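PDB 3W21: prolyl 4-hydroxylase alpha subunit Fe(2+) 2OG dioxygenase domain-containing protein from Burkholderia ambifaria, which binds 2-oxoglutarate and a zinc ion, and is probably an iron- and 2-oxoglutarate-dependent dioxygenase, although its substrate is not established. Local coordinates for residues Tyr5-Met10 against Asp36-Asp41; Gly179-Ile184 against Thr238-Lys243; Thr183-Asp188 against Thr254-Gly259; Asp157-Gly162 against Arg172-Gln177. All coordinates share one frame; numbering follows the deposited sequence.

How the contacts relate
Contact 2 is the most central and wholly buried: its phenylalanines and glycines pack closely beside 2-oxoglutarate. Contact 1 joins the same sheet farther out, since strands 37-41 and 236-241 are neighbours; there plain aliphatic pairs predominate and burial is partial. Contact 3, buried though farther from the centre, shares Thr183 and Ile184 with contact 2 and continues past strand 178-183 to strand 255-265, where arginine and threonine serve the far carboxylate of 2-oxoglutarate. Contact 4, partly buried and on the opposite side of the chain's centre from contact 3, joins two pieces of a loop through polar turns and supplies a zinc ligand. It touches contact 2 through Ser242 and the Lys243-Asp158 salt bridge.

Contact 1: Tyr5-Met10 against Asp36-Asp41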
# COMPACT_ATOMS: atom_id res chain seq x y z
N TYR A 5 -2.96 -4.26 37.18
CA TYR A 5 -3.60 -5.56 37.05
C TYR A 5 -2.74 -6.66 37.64
O TYR A 5 -1.51 -6.55 37.62
CB TYR A 5 -3.79 -5.87 35.57
CG TYR A 5 -4.44 -4.77 34.75
CD1 TYR A 5 -3.67 -3.77 34.13
CD2 TYR A 5 -5.83 -4.73 34.61
CE1 TYR A 5 -4.25 -2.78 33.37
CE2 TYR A 5 -6.40 -3.73 33.86
CZ TYR A 5 -5.60 -2.76 33.26
OH TYR A 5 -6.19 -1.80 32.48
N PRO A 6 -3.37 -7.76 38.13
CA PRO A 6 -2.55 -8.90 38.52
C PRO A 6 -1.72 -9.41 37.32
O PRO A 6 -2.27 -9.58 36.22
CB PRO A 6 -3.56 -9.96 38.95
CG PRO A 6 -4.88 -9.25 39.17
CD PRO A 6 -4.81 -7.92 38.47
N ALA A 7 -0.45 -9.71 37.57
CA ALA A 7 0.50 -10.09 36.54
C ALA A 7 1.37 -11.25 37.03
O ALA A 7 1.78 -11.29 38.23
CB ALA A 7 1.37 -8.90 36.19
N GLN A 8 1.62 -12.19 36.14
CA GLN A 8 2.63 -13.24 36.35
C GLN A 8 3.79 -12.93 35.41
O GLN A 8 3.63 -12.83 34.19
CB GLN A 8 2.09 -14.65 36.06
CG GLN A 8 0.97 -15.12 37.00
CD GLN A 8 1.38 -15.15 38.52
OE1 GLN A 8 2.47 -15.61 38.88
NE2 GLN A 8 0.48 -14.69 39.40
N LEU A 9 4.97 -12.78 35.96
CA LEU A 9 6.13 -12.50 35.13
C LEU A 9 7.00 -13.76 35.07
O LEU A 9 7.42 -14.26 36.13
CB LEU A 9 6.85 -11.29 35.75
CG LEU A 9 7.97 -10.58 35.05
CD1 LEU A 9 7.95 -9.10 35.44
CD2 LEU A 9 9.32 -11.22 35.37
N MSE A 10 7.28 -14.25 33.84
CA MSE A 10 8.00 -15.50 33.61
C MSE A 10 9.34 -15.19 32.99
O MSE A 10 9.46 -14.41 32.01
CB MSE A 10 7.26 -16.46 32.66
CG MSE A 10 6.16 -17.35 33.25
SE MSE A 10 4.52 -16.30 33.40
CE MSE A 10 4.44 -15.23 31.80
N ASP A 36 10.52 -12.74 29.99
CA ASP A 36 10.40 -13.33 28.66
C ASP A 36 8.95 -13.28 28.23
O ASP A 36 8.67 -13.14 27.07
CB ASP A 36 10.99 -14.73 28.62
CG ASP A 36 12.48 -14.72 28.99
OD1 ASP A 36 13.25 -14.10 28.22
OD2 ASP A 36 12.85 -15.29 30.07
N ALA A 37 8.04 -13.37 29.17
CA ALA A 37 6.62 -13.32 28.93
C ALA A 37 5.93 -12.81 30.20
O ALA A 37 6.40 -13.08 31.32
CB ALA A 37 6.11 -14.72 28.61
N ILE A 38 4.86 -12.04 30.03
CA ILE A 38 4.04 -11.60 31.21
C ILE A 38 2.56 -11.85 30.93
O ILE A 38 2.10 -11.53 29.85
CB ILE A 38 4.26 -10.13 31.51
CG1 ILE A 38 5.73 -9.89 31.84
CG2 ILE A 38 3.34 -9.65 32.67
CD1 ILE A 38 6.05 -8.44 32.11
N VAL A 39 1.85 -12.48 31.86
CA VAL A 39 0.42 -12.77 31.67
C VAL A 39 -0.35 -11.97 32.73
O VAL A 39 -0.03 -12.07 33.91
CB VAL A 39 0.15 -14.31 31.78
CG1 VAL A 39 -1.35 -14.67 31.68
CG2 VAL A 39 0.86 -15.00 30.65
N MSE A 40 -1.28 -11.13 32.28
CA MSE A 40 -1.97 -10.15 33.15
C MSE A 40 -3.47 -10.36 33.04
O MSE A 40 -4.00 -10.62 31.93
CB MSE A 40 -1.64 -8.73 32.63
CG MSE A 40 -0.15 -8.42 32.42
SE MSE A 40 0.09 -6.55 31.77
CE MSE A 40 -0.49 -5.58 33.41
N ASP A 41 -4.17 -10.20 34.16
CA ASP A 41 -5.59 -10.38 34.17
C ASP A 41 -6.29 -9.06 33.89
O ASP A 41 -6.39 -8.20 34.76
CB ASP A 41 -6.00 -10.85 35.57
CG ASP A 41 -5.49 -12.22 35.88
OD1 ASP A 41 -4.84 -12.85 35.02
OD2 ASP A 41 -5.74 -12.68 37.01
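Leu9 and Ile38 form a non-hydrogen-bonded pair of two antiparallel strands, their side chains side by side and pointing the same way, with Leu9 CD1 3.9 Å from Ile38 CD1. On the same face the small methyl of Ala7 sits over the gap between Ile38 and Met40, its CB 4.1 Å from both Ile38 CG2 and Met40 CG. Met40, a selenomethionine, bends at its last torsion (chi3 68°), bringing its CE within 3.7 Å of Tyr5 CD1, where it meets the ring obliquely. The other face carries Met10, also selenomethionine. Its flexible chain bends at chi2 (81°) and chi3 (40°) to reach the partner strand, where CE lies 3.6 Å from Ala37 CB and 3.8 Å from Val39 CG2 but tight against Ala37 O, its place therefore less certain.

These strands extend, through strand 236-241, the curled sheet that probably corresponds to the major sheet of the double-stranded beta-helix expected of a 2-oxoglutarate dioxygenase. Gln8 and Val39 exchange two backbone hydrogen bonds, the Gln8 N to Val39 O bond being 2.8 Å. The ladder finishes in a classic beta bulge, where Met10 O accepts from Asp36 N at 2.8 Å and weakly from Ala37 N at 3.3 Å. Asp36 OD2 salt-bridges Arg11, and Asp41 OD1 hydrogen-bonds to Gln236. Farther out, strand 17-22 flanks strand 4-10, and Ile23 and Ala26 of helix 23-31 cover the Ile38 and Met40 side.

Contact 2: Gly179-Ile184 against Thr238-Lys243; sequences GGFLTI and TLFQSK. With AKG (2-oxoglutaric acid), chain D.
Gly179 with Phe240 and Phe181 with Thr238 are hydrogen-bonded pairs of two antiparallel strands, whose axes approach to 4.8 Å at 160°. Each pair makes two backbone bonds. The Phe181 ring is sandwiched: Thr238 CB lies over one face, 3.9 Å from the ring centroid, and C4 of 2-oxoglutarate lies over the opposite face, 3.3 Å from Phe181 CD2. A flat aromatic suits this place because it offers one face to the Thr238 side chain and the other to the methylene chain of 2-oxoglutarate. With chi1 at 68°, CG of Phe181 sits between the backbone N and the carbonyl carbon, keeping the ring beside Thr238. Phe240 CE1 meets the edge of that ring, 3.9 Å from Phe181 CE2. The Phe240 ring lies over the backbone of Gly179, whose CA makes an off-centre CH-pi contact, 4.2 Å from the ring centroid; glycine leaves the room this needs. Likewise Leu239 CD2 settles 3.6 Å from the CA of Gly180. A buried water donates to Phe181 O at 2.7 Å and accepts from the hydroxyls of Thr183 and Thr238, satisfying polar groups within the core. Phe240 also stacks edge-to-face on the zinc ligand His246, and Met193 of strand 193-196 touches both phenylalanines. Strand 37-41 borders strand 236-241 on its other edge, while strand 255-265 continues the sheet beyond strand 178-183.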
# COMPACT_ATOMS: atom_id res chain seq x y z
N GLY A 179 4.98 -9.49 21.22
CA GLY A 179 3.62 -9.82 20.80
C GLY A 179 2.73 -9.60 22.01
O GLY A 179 3.17 -9.86 23.18
N GLY A 180 1.48 -9.13 21.76
CA GLY A 180 0.53 -8.98 22.88
C GLY A 180 -0.79 -9.52 22.34
O GLY A 180 -1.27 -9.10 21.25
N PHE A 181 -1.37 -10.46 23.09
CA PHE A 181 -2.67 -10.96 22.72
C PHE A 181 -3.55 -11.17 23.94
O PHE A 181 -3.12 -11.71 24.94
CB PHE A 181 -2.61 -12.20 21.79
CG PHE A 181 -2.07 -13.48 22.45
CD1 PHE A 181 -2.94 -14.40 23.08
CD2 PHE A 181 -0.70 -13.77 22.44
CE1 PHE A 181 -2.46 -15.60 23.64
CE2 PHE A 181 -0.20 -14.98 23.04
CZ PHE A 181 -1.07 -15.91 23.62
N LEU A 182 -4.81 -10.74 23.79
CA LEU A 182 -5.83 -10.91 24.81
C LEU A 182 -6.65 -12.10 24.40
O LEU A 182 -7.14 -12.16 23.28
CB LEU A 182 -6.71 -9.65 24.76
CG LEU A 182 -7.96 -9.66 25.62
CD1 LEU A 182 -7.58 -10.06 27.04
CD2 LEU A 182 -8.66 -8.27 25.50
N THR A 183 -6.82 -13.06 25.31
CA THR A 183 -7.67 -14.22 25.03
C THR A 183 -9.12 -13.87 25.37
O THR A 183 -9.40 -13.32 26.45
CB THR A 183 -7.20 -15.48 25.82
OG1 THR A 183 -5.89 -15.90 25.34
CG2 THR A 183 -8.12 -16.63 25.54
N ILE A 184 -10.02 -14.17 24.44
CA ILE A 184 -11.43 -13.89 24.60
C ILE A 184 -12.23 -15.16 24.89
O ILE A 184 -13.08 -15.12 25.74
CB ILE A 184 -12.06 -13.18 23.37
CG1 ILE A 184 -11.51 -11.77 23.20
CG2 ILE A 184 -13.60 -13.10 23.52
CD1 ILE A 184 -11.53 -10.88 24.43
N THR A 238 -1.46 -11.77 27.19
CA THR A 238 -0.16 -12.32 27.22
C THR A 238 0.79 -11.42 26.37
O THR A 238 0.56 -11.19 25.17
CB THR A 238 -0.21 -13.71 26.61
OG1 THR A 238 -1.13 -14.47 27.37
CG2 THR A 238 1.20 -14.39 26.62
N LEU A 239 1.83 -10.95 27.02
CA LEU A 239 2.85 -10.08 26.42
C LEU A 239 4.16 -10.92 26.43
O LEU A 239 4.52 -11.56 27.44
CB LEU A 239 3.02 -8.85 27.31
CG LEU A 239 1.76 -7.98 27.39
CD1 LEU A 239 2.02 -6.91 28.44
CD2 LEU A 239 1.53 -7.39 25.99
N PHE A 240 4.87 -10.93 25.31
CA PHE A 240 6.07 -11.76 25.23
C PHE A 240 7.03 -11.28 24.15
O PHE A 240 6.62 -10.53 23.25
CB PHE A 240 5.68 -13.23 24.95
CG PHE A 240 5.06 -13.44 23.57
CD1 PHE A 240 3.73 -13.14 23.34
CD2 PHE A 240 5.82 -14.02 22.53
CE1 PHE A 240 3.14 -13.32 22.08
CE2 PHE A 240 5.24 -14.20 21.28
CZ PHE A 240 3.91 -13.88 21.07
N GLN A 241 8.30 -11.72 24.24
CA GLN A 241 9.33 -11.32 23.29
C GLN A 241 9.15 -12.27 22.08
O GLN A 241 9.38 -13.51 22.19
CB GLN A 241 10.71 -11.50 23.92
CG GLN A 241 10.93 -10.51 25.07
CD GLN A 241 12.40 -10.30 25.45
OE1 GLN A 241 12.74 -10.17 26.64
NE2 GLN A 241 13.28 -10.35 24.47
N SER A 242 8.64 -11.74 20.98
CA SER A 242 8.17 -12.58 19.86
C SER A 242 9.32 -13.13 18.99
O SER A 242 9.09 -13.98 18.12
CB SER A 242 7.17 -11.79 18.99
OG SER A 242 7.88 -10.67 18.39
N LYS A 243 10.55 -12.68 19.22
CA LYS A 243 11.71 -13.30 18.54
C LYS A 243 12.06 -14.73 19.07
O LYS A 243 12.69 -15.49 18.37
CB LYS A 243 12.92 -12.37 18.62
CG LYS A 243 12.80 -11.25 17.58
CD LYS A 243 14.05 -10.34 17.62
CE LYS A 243 15.32 -11.04 17.29
NZ LYS A 243 15.28 -11.90 16.06
C1 AKG D . 1.45 -14.21 18.13
O1 AKG D . 2.43 -13.97 17.37
O2 AKG D . 0.98 -13.36 18.93
C2 AKG D . 0.89 -15.58 18.07
O5 AKG D . 1.61 -16.55 17.88
C3 AKG D . -0.59 -15.80 18.23
C4 AKG D . -1.01 -15.65 19.70
C5 AKG D . -2.49 -15.91 19.79
O3 AKG D . -2.83 -16.87 20.51
O4 AKG D . -3.33 -15.20 19.14
O HOH W 1 -3.68 -13.95 26.28

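Contact 3: Thr183-Asp188 against Thr254-Gly259. With AKG (2-oxoglutaric acid), chain D.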
# COMPACT_ATOMS: atom_id res chain seq x y z
N THR A 183 -6.82 -13.06 25.31
CA THR A 183 -7.67 -14.22 25.03
C THR A 183 -9.12 -13.87 25.37
O THR A 183 -9.40 -13.32 26.45
CB THR A 183 -7.20 -15.48 25.82
OG1 THR A 183 -5.89 -15.90 25.34
CG2 THR A 183 -8.12 -16.63 25.54
N ILE A 184 -10.02 -14.17 24.44
CA ILE A 184 -11.43 -13.89 24.60
C ILE A 184 -12.23 -15.16 24.89
O ILE A 184 -13.08 -15.12 25.74
CB ILE A 184 -12.06 -13.18 23.37
CG1 ILE A 184 -11.51 -11.77 23.20
CG2 ILE A 184 -13.60 -13.10 23.52
CD1 ILE A 184 -11.53 -10.88 24.43
N GLN A 185 -11.94 -16.25 24.15
CA GLN A 185 -12.54 -17.57 24.34
C GLN A 185 -11.48 -18.65 24.14
O GLN A 185 -10.71 -18.64 23.13
CB GLN A 185 -13.76 -17.75 23.39
CG GLN A 185 -14.32 -19.18 23.31
CD GLN A 185 -15.47 -19.41 22.32
OE1 GLN A 185 -16.40 -20.13 22.64
NE2 GLN A 185 -15.39 -18.84 21.12
N GLY A 186 -11.42 -19.57 25.10
CA GLY A 186 -10.39 -20.61 25.16
C GLY A 186 -10.98 -21.91 24.65
O GLY A 186 -12.20 -22.08 24.73
N ALA A 187 -10.15 -22.80 24.08
CA ALA A 187 -10.67 -24.12 23.61
C ALA A 187 -11.01 -25.00 24.81
O ALA A 187 -10.48 -24.79 25.91
CB ALA A 187 -9.67 -24.81 22.70
N ASP A 188 -11.88 -25.98 24.60
CA ASP A 188 -12.22 -26.97 25.66
C ASP A 188 -10.96 -27.65 26.22
O ASP A 188 -10.82 -27.85 27.44
CB ASP A 188 -13.18 -28.04 25.10
CG ASP A 188 -14.53 -27.46 24.71
OD1 ASP A 188 -15.12 -27.95 23.72
OD2 ASP A 188 -14.99 -26.54 25.40
N THR A 254 -13.41 -24.01 19.39
CA THR A 254 -13.07 -22.67 18.94
C THR A 254 -12.39 -21.85 20.02
O THR A 254 -12.88 -21.81 21.14
CB THR A 254 -14.27 -21.84 18.46
OG1 THR A 254 -15.16 -22.66 17.71
CG2 THR A 254 -13.76 -20.69 17.54
N ARG A 255 -11.31 -21.16 19.61
CA ARG A 255 -10.51 -20.28 20.48
C ARG A 255 -10.50 -18.91 19.80
O ARG A 255 -10.33 -18.83 18.57
CB ARG A 255 -9.08 -20.83 20.65
CG ARG A 255 -8.21 -20.04 21.66
CD ARG A 255 -6.75 -20.49 21.80
NE ARG A 255 -5.90 -19.95 20.74
CZ ARG A 255 -4.79 -19.22 20.91
NH1 ARG A 255 -4.30 -18.94 22.12
NH2 ARG A 255 -4.14 -18.80 19.82
N ARG A 256 -10.72 -17.86 20.59
CA ARG A 256 -10.74 -16.51 20.04
C ARG A 256 -9.73 -15.61 20.80
O ARG A 256 -9.68 -15.63 22.03
CB ARG A 256 -12.17 -15.92 20.10
CG ARG A 256 -13.11 -16.53 19.09
CD ARG A 256 -14.42 -15.78 19.05
NE ARG A 256 -15.12 -15.84 20.32
CZ ARG A 256 -15.84 -14.83 20.79
NH1 ARG A 256 -15.93 -13.71 20.08
NH2 ARG A 256 -16.46 -14.93 21.96
N THR A 257 -8.93 -14.87 20.03
CA THR A 257 -7.97 -13.88 20.57
C THR A 257 -7.93 -12.62 19.72
O THR A 257 -8.46 -12.60 18.59
CB THR A 257 -6.50 -14.41 20.61
OG1 THR A 257 -6.05 -14.64 19.28
CG2 THR A 257 -6.37 -15.71 21.46
N MSE A 258 -7.31 -11.56 20.25
CA MSE A 258 -7.12 -10.32 19.52
C MSE A 258 -5.65 -10.04 19.74
O MSE A 258 -5.24 -10.09 20.89
CB MSE A 258 -7.78 -9.32 20.48
CG MSE A 258 -8.65 -8.32 19.84
SE MSE A 258 -9.61 -7.59 21.43
CE MSE A 258 -11.08 -8.77 21.08
N GLY A 259 -4.89 -9.60 18.73
CA GLY A 259 -3.45 -9.45 18.97
C GLY A 259 -2.84 -8.29 18.21
O GLY A 259 -3.41 -7.81 17.24
C1 AKG D . 1.45 -14.21 18.13
O1 AKG D . 2.43 -13.97 17.37
O2 AKG D . 0.98 -13.36 18.93
C2 AKG D . 0.89 -15.58 18.07
O5 AKG D . 1.61 -16.55 17.88
C3 AKG D . -0.59 -15.80 18.23
C4 AKG D . -1.01 -15.65 19.70
C5 AKG D . -2.49 -15.91 19.79
O3 AKG D . -2.83 -16.87 20.51
O4 AKG D . -3.33 -15.20 19.14
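Arg256 O takes two backbone hydrogen bonds, from Ile184 N at 2.8 Å and from Gln185 N at 3.2 Å, both from the same face of the carbonyl plane. Arg256 N returns a bond to Gln185 O at 2.7 Å. Two residues facing one is a classic beta bulge, formed where the chain turns a corner at Ile184. Strand 255-259 alternates its side chains, and two of them reach 2-oxoglutarate. The hydroxyl of Thr257 donates to ligand O4 at 2.8 Å, while Arg255 approaches ligand O3 with the edge of its guanidinium; the NH1 bond to O3, at 3.0 Å, is weak, and the very short NH2 to O3 approach is doubtful, because NH2 is crowded by another atom of the model. An extended start (chi1 -174°) and a bend at chi3 (82°) carry the Arg255 group to the carboxylate. Thr257 CG2 lies over the centre of that guanidinium, and Tyr143 adds a cation-pi contact. On the far side of the strand Ile184 CG2 rests over one face of the Arg256 guanidinium, 3.7 Å from NH2. Trp52 of helix 48-53 makes a cation-pi pair with Arg256. Ile184 CG1 packs 3.7 Å from CE of the selenomethionine Met258. A guanidinium and a hydroxyl converging on one carboxylate would probably favour its anionic form; Arg141 and Tyr143 also hydrogen-bond to 2-oxoglutarate, a set of donors consistent with holding a dicarboxylate.

Contact 4: Asp157-Gly162 against Arg172-Gln177. With ZN (zinc ion), chain C; AKG (2-oxoglutaric acid), chain D.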
# COMPACT_ATOMS: atom_id res chain seq x y z
N ASP A 157 8.30 -14.01 15.46
CA ASP A 157 7.89 -12.83 14.74
C ASP A 157 8.97 -11.75 14.90
O ASP A 157 9.37 -11.42 16.07
CB ASP A 157 6.58 -12.32 15.27
CG ASP A 157 5.51 -13.42 15.44
OD1 ASP A 157 4.83 -13.68 14.47
OD2 ASP A 157 5.24 -13.91 16.54
N ASP A 158 9.42 -11.19 13.76
CA ASP A 158 10.47 -10.14 13.76
C ASP A 158 10.18 -9.38 12.44
O ASP A 158 10.09 -9.97 11.35
CB ASP A 158 11.87 -10.79 13.79
CG ASP A 158 13.00 -9.79 13.62
OD1 ASP A 158 12.83 -8.78 12.88
OD2 ASP A 158 14.08 -10.00 14.28
N VAL A 159 9.87 -8.09 12.56
CA VAL A 159 9.47 -7.23 11.45
C VAL A 159 10.46 -7.31 10.26
O VAL A 159 10.08 -7.04 9.12
CB VAL A 159 9.31 -5.76 11.95
CG1 VAL A 159 10.69 -5.15 12.27
CG2 VAL A 159 8.55 -4.89 10.97
N SER A 160 11.71 -7.65 10.56
CA SER A 160 12.74 -7.81 9.52
C SER A 160 12.76 -9.14 8.75
O SER A 160 13.45 -9.19 7.78
CB SER A 160 14.16 -7.47 10.05
OG SER A 160 14.66 -8.50 10.85
N TYR A 161 11.93 -10.14 9.11
CA TYR A 161 12.14 -11.48 8.58
C TYR A 161 11.34 -11.70 7.31
O TYR A 161 10.54 -12.59 7.25
CB TYR A 161 11.80 -12.52 9.67
CG TYR A 161 12.91 -12.71 10.73
CD1 TYR A 161 13.99 -11.83 10.81
CD2 TYR A 161 12.89 -13.81 11.57
CE1 TYR A 161 14.98 -12.02 11.76
CE2 TYR A 161 13.90 -14.04 12.52
CZ TYR A 161 14.94 -13.13 12.61
OH TYR A 161 15.96 -13.32 13.57
N GLY A 162 11.54 -10.86 6.30
CA GLY A 162 10.91 -11.08 5.01
C GLY A 162 11.63 -12.26 4.35
O GLY A 162 12.86 -12.34 4.39
N ARG A 172 15.71 -3.66 9.61
CA ARG A 172 16.21 -3.56 11.02
C ARG A 172 15.44 -4.47 11.95
O ARG A 172 14.21 -4.40 11.94
CB ARG A 172 16.08 -2.16 11.61
CG ARG A 172 17.07 -1.99 12.78
CD ARG A 172 16.70 -1.27 14.09
NE ARG A 172 16.35 0.13 13.98
CZ ARG A 172 16.37 1.03 14.97
NH1 ARG A 172 16.78 0.77 16.21
NH2 ARG A 172 15.97 2.25 14.68
N SER A 173 16.17 -5.28 12.73
CA SER A 173 15.58 -6.16 13.74
C SER A 173 15.49 -5.41 15.06
O SER A 173 16.41 -4.67 15.38
CB SER A 173 16.40 -7.39 13.93
OG SER A 173 15.73 -8.32 14.85
N PHE A 174 14.41 -5.62 15.79
CA PHE A 174 14.23 -5.08 17.15
C PHE A 174 14.27 -6.25 18.15
O PHE A 174 13.34 -7.06 18.17
CB PHE A 174 12.88 -4.34 17.24
CG PHE A 174 12.84 -3.09 16.41
CD1 PHE A 174 12.98 -1.83 17.01
CD2 PHE A 174 12.69 -3.16 15.02
CE1 PHE A 174 12.98 -0.69 16.25
CE2 PHE A 174 12.70 -1.99 14.25
CZ PHE A 174 12.84 -0.75 14.87
N PRO A 175 15.34 -6.35 18.99
CA PRO A 175 15.46 -7.59 19.77
C PRO A 175 14.38 -7.73 20.84
O PRO A 175 14.07 -8.86 21.24
CB PRO A 175 16.87 -7.52 20.39
CG PRO A 175 17.31 -6.09 20.24
CD PRO A 175 16.59 -5.54 19.03
N ARG A 176 13.75 -6.62 21.22
CA ARG A 176 12.70 -6.68 22.24
C ARG A 176 11.30 -6.60 21.57
O ARG A 176 10.32 -6.18 22.17
CB ARG A 176 12.92 -5.65 23.34
CG ARG A 176 14.34 -5.71 23.96
CD ARG A 176 14.66 -7.16 24.47
NE ARG A 176 16.12 -7.32 24.43
CZ ARG A 176 16.76 -8.44 24.30
NH1 ARG A 176 18.09 -8.42 24.26
NH2 ARG A 176 16.07 -9.57 24.26
N GLN A 177 11.21 -6.96 20.29
CA GLN A 177 9.87 -6.84 19.68
C GLN A 177 8.90 -7.67 20.54
O GLN A 177 9.23 -8.82 20.92
CB GLN A 177 9.94 -7.35 18.24
CG GLN A 177 8.53 -7.47 17.63
CD GLN A 177 8.53 -7.89 16.16
OE1 GLN A 177 7.59 -8.59 15.68
NE2 GLN A 177 9.54 -7.43 15.40
ZN ZN C . 3.78 -15.32 17.01
C1 AKG D . 1.45 -14.21 18.13
O1 AKG D . 2.43 -13.97 17.37
O2 AKG D . 0.98 -13.36 18.93
C2 AKG D . 0.89 -15.58 18.07
O5 AKG D . 1.61 -16.55 17.88
C3 AKG D . -0.59 -15.80 18.23
C4 AKG D . -1.01 -15.65 19.70
C5 AKG D . -2.49 -15.91 19.79
O3 AKG D . -2.83 -16.87 20.51
O4 AKG D . -3.33 -15.20 19.14
O HOH W 2 12.18 -7.00 15.00
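The His-X-Asp...His metal triad of the 2-oxoglutarate dioxygenases takes its aspartate from the 157-162 segment, which Gln177 and Ser173 of the 172-177 segment adjoin. Asp157 OD2 binds the zinc ion at 2.1 Å, His155 and His246 supply the other protein ligands, and O1 of 2-oxoglutarate coordinates at 1.9 Å; zinc probably occupies the iron position. Gln177, extended beyond CG, lays its amide against the backbone from Asp157 to Val159. Asp158 then turns the chain: its OD1 accepts from Ser160 N at 2.8 Å, an Asx turn, and from Ser160 OG at 2.7 Å, the hydroxyl coming from above the carboxylate plane. Small serine suits the tight type I turn. Across the contact Ser173 OG also appears to donate to Asp158 OD2, but the approach is so short that its detail is doubtful, and Lys243 forms a salt bridge with the same oxygen. A water accepts from Phe174 N at 2.7 Å and donates weakly to Asp158 OD1. Val159 CG1 packs 3.9 Å from CD2 of the Phe174 ring. Both segments belong to the long connection between strands 139-143 and 178-183; Ser242 hydrogen-bonds to the backbones of Asp157 and Gln177, while Phe261 and Ile263 of strand 255-265 pack against Gln177.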